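Side-chain contacts in aminopeptidase N (Francisella tularensis subsp. tularensis, PDB 5DLL), which probably removes N-terminal amino acids, preferably alanine, from intracellular peptides as a zinc-dependent aminopeptidase of the M1 family: residues A[339-342]-A[348-351]; A[121-126]-A[162-167]. All blocks are in the same frame, centred on the assembly; numbering follows the deposited sequence.

Interaction 1 and interaction 2 are each carried by one pair of long polar side chains, but they sit in different parts of the enzyme, with centres about 38 Å apart. Interaction 1, in the catalytic M1 domain, joins two consecutive helices, 328-346 and 349-369, through a carboxylate-guanidinium salt bridge whose acid is buried and whose base is exposed. Interaction 2, in the N-terminal domain, joins the edge strand 122-123 and the turn after it to the loop entering the other edge strand, 166-169, of a small antiparallel sheet; there a lysine ammonium meets a tyrosine hydroxyl. The first lies about 13 Å from the centre of the chain, the second about 30 Å. No structural element is shared.

Interaction 1: residues A[339-342]-A[348-351]; sequences DQEF and SRDV
Arg349 meets the carboxylate of Glu341 end-on, with NH1 and NH2 directed at separate oxygens, and this ion pair makes up the whole contact. The straightest of its bonds runs from Arg349 NH2 to Glu341 OE2, 3.2 Å with an N-H...O angle of 164°; OE2 lies in the guanidinium plane and is met on its syn side, but tilted out of the carboxylate plane. The bond from Arg349 NH1 to Glu341 OE1, at 3.0 Å, is more bent, and OE1 is approached from above the carboxylate plane; NH2 adds a weak bond to OE1. The two groups are thus not coplanar: their planes stand 30° apart. Although the CB of Glu341 points away from the second helix, a bend at chi2 (-66°) swings the carboxylate back to it. The salt bridge spans the short connection between helices 328-346 and 349-369 of the thermolysin-like M1 catalytic domain; the former helix also supplies the zinc ligand Glu332, and Ser348 is the N-cap of the latter. The buried, tightly held side is that of Glu341, whose strongest partner is Arg401 at OE2, while Arg252 pairs with OE1. Three arginines around one acid would probably keep it ionised. Arg349 occupies the looser side. It is exposed, just 101 Å² is buried between the segments, and its NH1 is shared with Asp345.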
ATOM      1  N   ASP A 339       8.588  -4.871   2.284  1.00 33.81           N
ATOM      2  CA  ASP A 339       7.314  -5.564   2.536  1.00 38.07           C
ATOM      3  C   ASP A 339       6.838  -6.363   1.317  1.00 38.12           C
ATOM      4  O   ASP A 339       6.249  -7.432   1.470  1.00 40.06           O
ATOM      5  CB  ASP A 339       6.214  -4.599   3.051  1.00 44.42           C
ATOM      6  CG  ASP A 339       5.237  -4.129   1.954  1.00 50.37           C
ATOM      7  OD1 ASP A 339       5.121  -2.901   1.753  1.00 54.29           O
ATOM      8  OD2 ASP A 339       4.558  -4.970   1.319  1.00 54.22           O
ATOM      9  N   GLN A 340       7.086  -5.854   0.113  1.00 37.75           N
ATOM     10  CA  GLN A 340       6.656  -6.564  -1.092  1.00 37.58           C
ATOM     11  C   GLN A 340       7.602  -7.721  -1.435  1.00 38.05           C
ATOM     12  O   GLN A 340       7.193  -8.692  -2.069  1.00 35.10           O
ATOM     13  CB  GLN A 340       6.431  -5.604  -2.271  1.00 38.93           C
ATOM     14  CG  GLN A 340       7.635  -4.822  -2.754  1.00 40.64           C
ATOM     15  CD  GLN A 340       7.251  -3.676  -3.686  1.00 46.44           C
ATOM     16  OE1 GLN A 340       6.146  -3.131  -3.598  1.00 39.62           O
ATOM     17  NE2 GLN A 340       8.171  -3.293  -4.575  1.00 46.66           N
ATOM     18  N   GLU A 341       8.852  -7.625  -0.986  1.00 41.27           N
ATOM     19  CA  GLU A 341       9.803  -8.749  -1.052  1.00 38.41           C
ATOM     20  C   GLU A 341       9.501  -9.829  -0.020  1.00 35.50           C
ATOM     21  O   GLU A 341       9.700 -11.016  -0.276  1.00 37.27           O
ATOM     22  CB  GLU A 341      11.234  -8.254  -0.829  1.00 39.20           C
ATOM     23  CG  GLU A 341      11.821  -7.506  -2.010  1.00 40.39           C
ATOM     24  CD  GLU A 341      12.006  -8.393  -3.220  1.00 44.64           C
ATOM     25  OE1 GLU A 341      12.465  -9.546  -3.063  1.00 48.26           O
ATOM     26  OE2 GLU A 341      11.688  -7.939  -4.335  1.00 50.03           O
ATOM     27  N   PHE A 342       9.058  -9.400   1.155  1.00 33.96           N
ATOM     28  CA  PHE A 342       8.677 -10.301   2.241  1.00 33.48           C
ATOM     29  C   PHE A 342       7.491 -11.140   1.812  1.00 35.35           C
ATOM     30  O   PHE A 342       7.512 -12.368   1.908  1.00 37.02           O
ATOM     31  CB  PHE A 342       8.340  -9.463   3.477  1.00 34.49           C
ATOM     32  CG  PHE A 342       7.648 -10.217   4.582  1.00 35.31           C
ATOM     33  CD1 PHE A 342       8.226 -11.339   5.150  1.00 35.08           C
ATOM     34  CD2 PHE A 342       6.440  -9.749   5.104  1.00 36.73           C
ATOM     35  CE1 PHE A 342       7.598 -12.011   6.188  1.00 37.35           C
ATOM     36  CE2 PHE A 342       5.809 -10.412   6.143  1.00 35.18           C
ATOM     37  CZ  PHE A 342       6.389 -11.546   6.687  1.00 37.71           C
ATOM     38  N   SER A 348       3.587 -16.152  -3.342  1.00 50.19           N
ATOM     39  CA  SER A 348       3.999 -16.248  -4.744  1.00 50.01           C
ATOM     40  C   SER A 348       4.668 -14.958  -5.214  1.00 50.53           C
ATOM     41  O   SER A 348       4.039 -13.898  -5.209  1.00 56.53           O
ATOM     42  CB  SER A 348       2.787 -16.531  -5.627  1.00 53.03           C
ATOM     43  OG  SER A 348       3.159 -16.544  -6.996  1.00 64.27           O
ATOM     44  N   ARG A 349       5.928 -15.051  -5.634  1.00 50.20           N
ATOM     45  CA  ARG A 349       6.681 -13.879  -6.092  1.00 52.61           C
ATOM     46  C   ARG A 349       6.031 -13.230  -7.302  1.00 54.81           C
ATOM     47  O   ARG A 349       5.867 -12.012  -7.347  1.00 56.06           O
ATOM     48  CB  ARG A 349       8.122 -14.247  -6.457  1.00 54.87           C
ATOM     49  CG  ARG A 349       9.011 -14.603  -5.270  1.00 64.75           C
ATOM     50  CD  ARG A 349      10.480 -14.338  -5.565  1.00 63.57           C
ATOM     51  NE  ARG A 349      10.693 -12.956  -5.992  1.00 56.78           N
ATOM     52  CZ  ARG A 349      10.936 -11.926  -5.181  1.00 55.52           C
ATOM     53  NH1 ARG A 349      11.029 -12.082  -3.863  1.00 55.92           N
ATOM     54  NH2 ARG A 349      11.098 -10.721  -5.703  1.00 52.18           N
ATOM     55  N   ASP A 350       5.663 -14.056  -8.277  1.00 56.51           N
ATOM     56  CA  ASP A 350       5.158 -13.574  -9.564  1.00 58.88           C
ATOM     57  C   ASP A 350       3.821 -12.846  -9.430  1.00 57.18           C
ATOM     58  O   ASP A 350       3.610 -11.818 -10.067  1.00 65.43           O
ATOM     59  CB  ASP A 350       5.018 -14.740 -10.550  1.00 64.09           C
ATOM     60  CG  ASP A 350       6.340 -15.451 -10.813  1.00 71.24           C
ATOM     61  OD1 ASP A 350       7.335 -14.766 -11.132  1.00 70.35           O
ATOM     62  OD2 ASP A 350       6.381 -16.696 -10.703  1.00 73.18           O
ATOM     63  N   VAL A 351       2.930 -13.376  -8.595  1.00 53.87           N
ATOM     64  CA  VAL A 351       1.615 -12.773  -8.374  1.00 51.30           C
ATOM     65  C   VAL A 351       1.759 -11.443  -7.636  1.00 49.79           C
ATOM     66  O   VAL A 351       1.198 -10.426  -8.057  1.00 46.68           O
ATOM     67  CB  VAL A 351       0.686 -13.712  -7.571  1.00 56.30           C
ATOM     68  CG1 VAL A 351      -0.632 -13.022  -7.229  1.00 55.75           C
ATOM     69  CG2 VAL A 351       0.428 -14.992  -8.352  1.00 60.97           C
TER

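Interaction 2: residues A[121-126]-A[162-167]; sequences LYKSGD and KKYPII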
ATOM      1  N   LEU A 121      -1.631  13.495  22.209  1.00 33.26           N
ATOM      2  CA  LEU A 121      -2.288  12.570  23.121  1.00 33.80           C
ATOM      3  C   LEU A 121      -3.790  12.789  23.029  1.00 35.59           C
ATOM      4  O   LEU A 121      -4.261  13.915  23.182  1.00 40.43           O
ATOM      5  CB  LEU A 121      -1.790  12.798  24.550  1.00 32.85           C
ATOM      6  CG  LEU A 121      -2.315  11.871  25.646  1.00 35.13           C
ATOM      7  CD1 LEU A 121      -2.056  10.410  25.318  1.00 38.19           C
ATOM      8  CD2 LEU A 121      -1.656  12.240  26.965  1.00 38.42           C
ATOM      9  N   TYR A 122      -4.539  11.724  22.755  1.00 37.72           N
ATOM     10  CA  TYR A 122      -5.999  11.793  22.763  1.00 40.70           C
ATOM     11  C   TYR A 122      -6.597  10.590  23.482  1.00 39.10           C
ATOM     12  O   TYR A 122      -5.879   9.669  23.850  1.00 41.74           O
ATOM     13  CB  TYR A 122      -6.551  11.936  21.338  1.00 43.23           C
ATOM     14  CG  TYR A 122      -6.116  10.866  20.372  1.00 44.80           C
ATOM     15  CD1 TYR A 122      -6.815   9.665  20.271  1.00 48.14           C
ATOM     16  CD2 TYR A 122      -5.018  11.062  19.539  1.00 46.14           C
ATOM     17  CE1 TYR A 122      -6.420   8.680  19.379  1.00 49.00           C
ATOM     18  CE2 TYR A 122      -4.619  10.085  18.641  1.00 46.65           C
ATOM     19  CZ  TYR A 122      -5.322   8.898  18.569  1.00 47.35           C
ATOM     20  OH  TYR A 122      -4.930   7.929  17.683  1.00 49.53           O
ATOM     21  N   LYS A 123      -7.909  10.615  23.697  1.00 45.98           N
ATOM     22  CA  LYS A 123      -8.592   9.570  24.457  1.00 57.30           C
ATOM     23  C   LYS A 123      -9.917   9.196  23.806  1.00 65.65           C
ATOM     24  O   LYS A 123     -10.801  10.040  23.665  1.00 72.54           O
ATOM     25  CB  LYS A 123      -8.828  10.041  25.891  1.00 60.22           C
ATOM     26  CG  LYS A 123      -9.234   8.934  26.845  1.00 63.17           C
ATOM     27  CD  LYS A 123      -9.403   9.477  28.251  1.00 75.29           C
ATOM     28  CE  LYS A 123     -10.154   8.501  29.140  1.00 95.21           C
ATOM     29  NZ  LYS A 123     -10.357   9.057  30.507  1.00115.81           N
ATOM     30  N   SER A 124     -10.050   7.926  23.427  1.00 79.91           N
ATOM     31  CA  SER A 124     -11.222   7.447  22.697  1.00 82.63           C
ATOM     32  C   SER A 124     -11.693   6.088  23.225  1.00 80.30           C
ATOM     33  O   SER A 124     -11.151   5.043  22.859  1.00 68.56           O
ATOM     34  CB  SER A 124     -10.900   7.355  21.203  1.00 89.88           C
ATOM     35  OG  SER A 124     -10.316   8.561  20.734  1.00 89.45           O
ATOM     36  N   GLY A 125     -12.705   6.115  24.088  1.00 81.03           N
ATOM     37  CA  GLY A 125     -13.304   4.894  24.625  1.00 86.22           C
ATOM     38  C   GLY A 125     -12.556   4.351  25.827  1.00 88.76           C
ATOM     39  O   GLY A 125     -12.263   3.156  25.890  1.00 84.25           O
ATOM     40  N   ASP A 126     -12.264   5.240  26.776  1.00 91.92           N
ATOM     41  CA  ASP A 126     -11.545   4.920  28.021  1.00101.95           C
ATOM     42  C   ASP A 126     -10.121   4.394  27.790  1.00 92.81           C
ATOM     43  O   ASP A 126      -9.658   3.501  28.506  1.00 96.54           O
ATOM     44  CB  ASP A 126     -12.347   3.926  28.878  1.00102.28           C
ATOM     45  CG  ASP A 126     -13.780   4.369  29.106  1.00102.72           C
ATOM     46  OD1 ASP A 126     -14.005   5.571  29.358  1.00 95.94           O
ATOM     47  OD2 ASP A 126     -14.683   3.511  29.038  1.00 95.55           O
ATOM     48  N   LYS A 162      -7.145   0.830  38.458  1.00 71.57           N
ATOM     49  CA  LYS A 162      -8.447   0.270  38.110  1.00 77.23           C
ATOM     50  C   LYS A 162      -8.742   0.481  36.624  1.00 66.77           C
ATOM     51  O   LYS A 162      -9.090  -0.464  35.909  1.00 61.05           O
ATOM     52  CB  LYS A 162      -9.542   0.933  38.959  1.00 90.45           C
ATOM     53  CG  LYS A 162     -10.849   0.159  39.045  1.00 91.08           C
ATOM     54  CD  LYS A 162     -10.861  -0.779  40.239  1.00101.73           C
ATOM     55  CE  LYS A 162     -12.180  -1.525  40.348  1.00114.29           C
ATOM     56  NZ  LYS A 162     -12.440  -2.392  39.165  1.00122.31           N
ATOM     57  N   LYS A 163      -8.578   1.722  36.171  1.00 59.87           N
ATOM     58  CA  LYS A 163      -8.947   2.108  34.809  1.00 61.97           C
ATOM     59  C   LYS A 163      -7.839   1.896  33.772  1.00 58.40           C
ATOM     60  O   LYS A 163      -8.137   1.613  32.609  1.00 55.27           O
ATOM     61  CB  LYS A 163      -9.405   3.570  34.781  1.00 68.58           C
ATOM     62  CG  LYS A 163     -10.710   3.813  35.528  1.00 76.14           C
ATOM     63  CD  LYS A 163     -11.269   5.206  35.279  1.00 75.80           C
ATOM     64  CE  LYS A 163     -10.457   6.273  35.993  1.00 78.08           C
ATOM     65  NZ  LYS A 163     -11.076   7.620  35.862  1.00 75.00           N
ATOM     66  N   TYR A 164      -6.577   2.035  34.184  1.00 49.65           N
ATOM     67  CA  TYR A 164      -5.451   1.957  33.248  1.00 48.07           C
ATOM     68  C   TYR A 164      -4.361   1.007  33.741  1.00 46.60           C
ATOM     69  O   TYR A 164      -3.241   1.431  34.039  1.00 45.37           O
ATOM     70  CB  TYR A 164      -4.887   3.361  32.992  1.00 50.42           C
ATOM     71  CG  TYR A 164      -5.966   4.358  32.648  1.00 56.38           C
ATOM     72  CD1 TYR A 164      -6.653   4.277  31.440  1.00 57.93           C
ATOM     73  CD2 TYR A 164      -6.328   5.362  33.543  1.00 57.03           C
ATOM     74  CE1 TYR A 164      -7.659   5.172  31.124  1.00 56.68           C
ATOM     75  CE2 TYR A 164      -7.332   6.263  33.235  1.00 57.82           C
ATOM     76  CZ  TYR A 164      -7.995   6.161  32.026  1.00 58.41           C
ATOM     77  OH  TYR A 164      -8.991   7.058  31.717  1.00 75.44           O
ATOM     78  N   PRO A 165      -4.682  -0.296  33.821  1.00 48.98           N
ATOM     79  CA  PRO A 165      -3.684  -1.268  34.287  1.00 50.37           C
ATOM     80  C   PRO A 165      -2.553  -1.492  33.276  1.00 49.81           C
ATOM     81  O   PRO A 165      -1.451  -1.902  33.657  1.00 45.52           O
ATOM     82  CB  PRO A 165      -4.506  -2.550  34.499  1.00 50.52           C
ATOM     83  CG  PRO A 165      -5.714  -2.391  33.634  1.00 52.82           C
ATOM     84  CD  PRO A 165      -5.996  -0.918  33.564  1.00 49.76           C
ATOM     85  N   ILE A 166      -2.833  -1.232  32.002  1.00 43.57           N
ATOM     86  CA  ILE A 166      -1.835  -1.359  30.951  1.00 43.57           C
ATOM     87  C   ILE A 166      -1.330   0.033  30.616  1.00 42.03           C
ATOM     88  O   ILE A 166      -2.095   0.868  30.139  1.00 43.04           O
ATOM     89  CB  ILE A 166      -2.430  -2.033  29.693  1.00 43.98           C
ATOM     90  CG1 ILE A 166      -2.917  -3.454  30.023  1.00 45.16           C
ATOM     91  CG2 ILE A 166      -1.427  -2.045  28.544  1.00 43.23           C
ATOM     92  CD1 ILE A 166      -1.865  -4.374  30.613  1.00 40.67           C
ATOM     93  N   ILE A 167      -0.049   0.280  30.885  1.00 40.33           N
ATOM     94  CA  ILE A 167       0.571   1.583  30.621  1.00 43.00           C
ATOM     95  C   ILE A 167       1.877   1.394  29.847  1.00 44.23           C
ATOM     96  O   ILE A 167       2.894   0.986  30.408  1.00 45.22           O
ATOM     97  CB  ILE A 167       0.793   2.403  31.920  1.00 48.05           C
ATOM     98  CG1 ILE A 167       1.358   1.538  33.054  1.00 45.09           C
ATOM     99  CG2 ILE A 167      -0.521   3.027  32.381  1.00 48.80           C
ATOM    100  CD1 ILE A 167       1.750   2.332  34.282  1.00 44.07           C
TER
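Lys123 reaches across to Tyr164 and donates a hydrogen bond from NZ to OH over 2.7 Å. Its CB already points toward the opposite segment, and with CG anti to the backbone N (chi1 -167°) the chain continues fully extended. CB, CG and CD meet nothing of the 162-167 segment; they carry the chain toward the ring. Lys123 CE is the first atom to touch, 3.2 Å from Tyr164 OH, and NZ completes the approach. Lys123 NZ lies near the plane of the tyrosine ring, at its edge, and is 4.0 Å from Tyr164 CZ, so the geometry is that of a bond to the hydroxyl and not of a cation-pi contact. The two side chains cross at about a right angle. Farther round the same ring edge, the backbone oxygen of Asp126 lies 3.7 Å from Tyr164 CE1, a packing contact from the turn that follows Lys123. One ring face carries CB of the preceding Lys163, offset toward the rim, and Phe128 meets the ring from strand 128-131. Strands 122-123 and 166-169 are the outermost of a four-stranded antiparallel sheet, separated by 128-131 and 201-204; the bond therefore joins one edge strand to the loop that leads into the other, in the M1 N-terminal domain, away from the zinc and sodium sites.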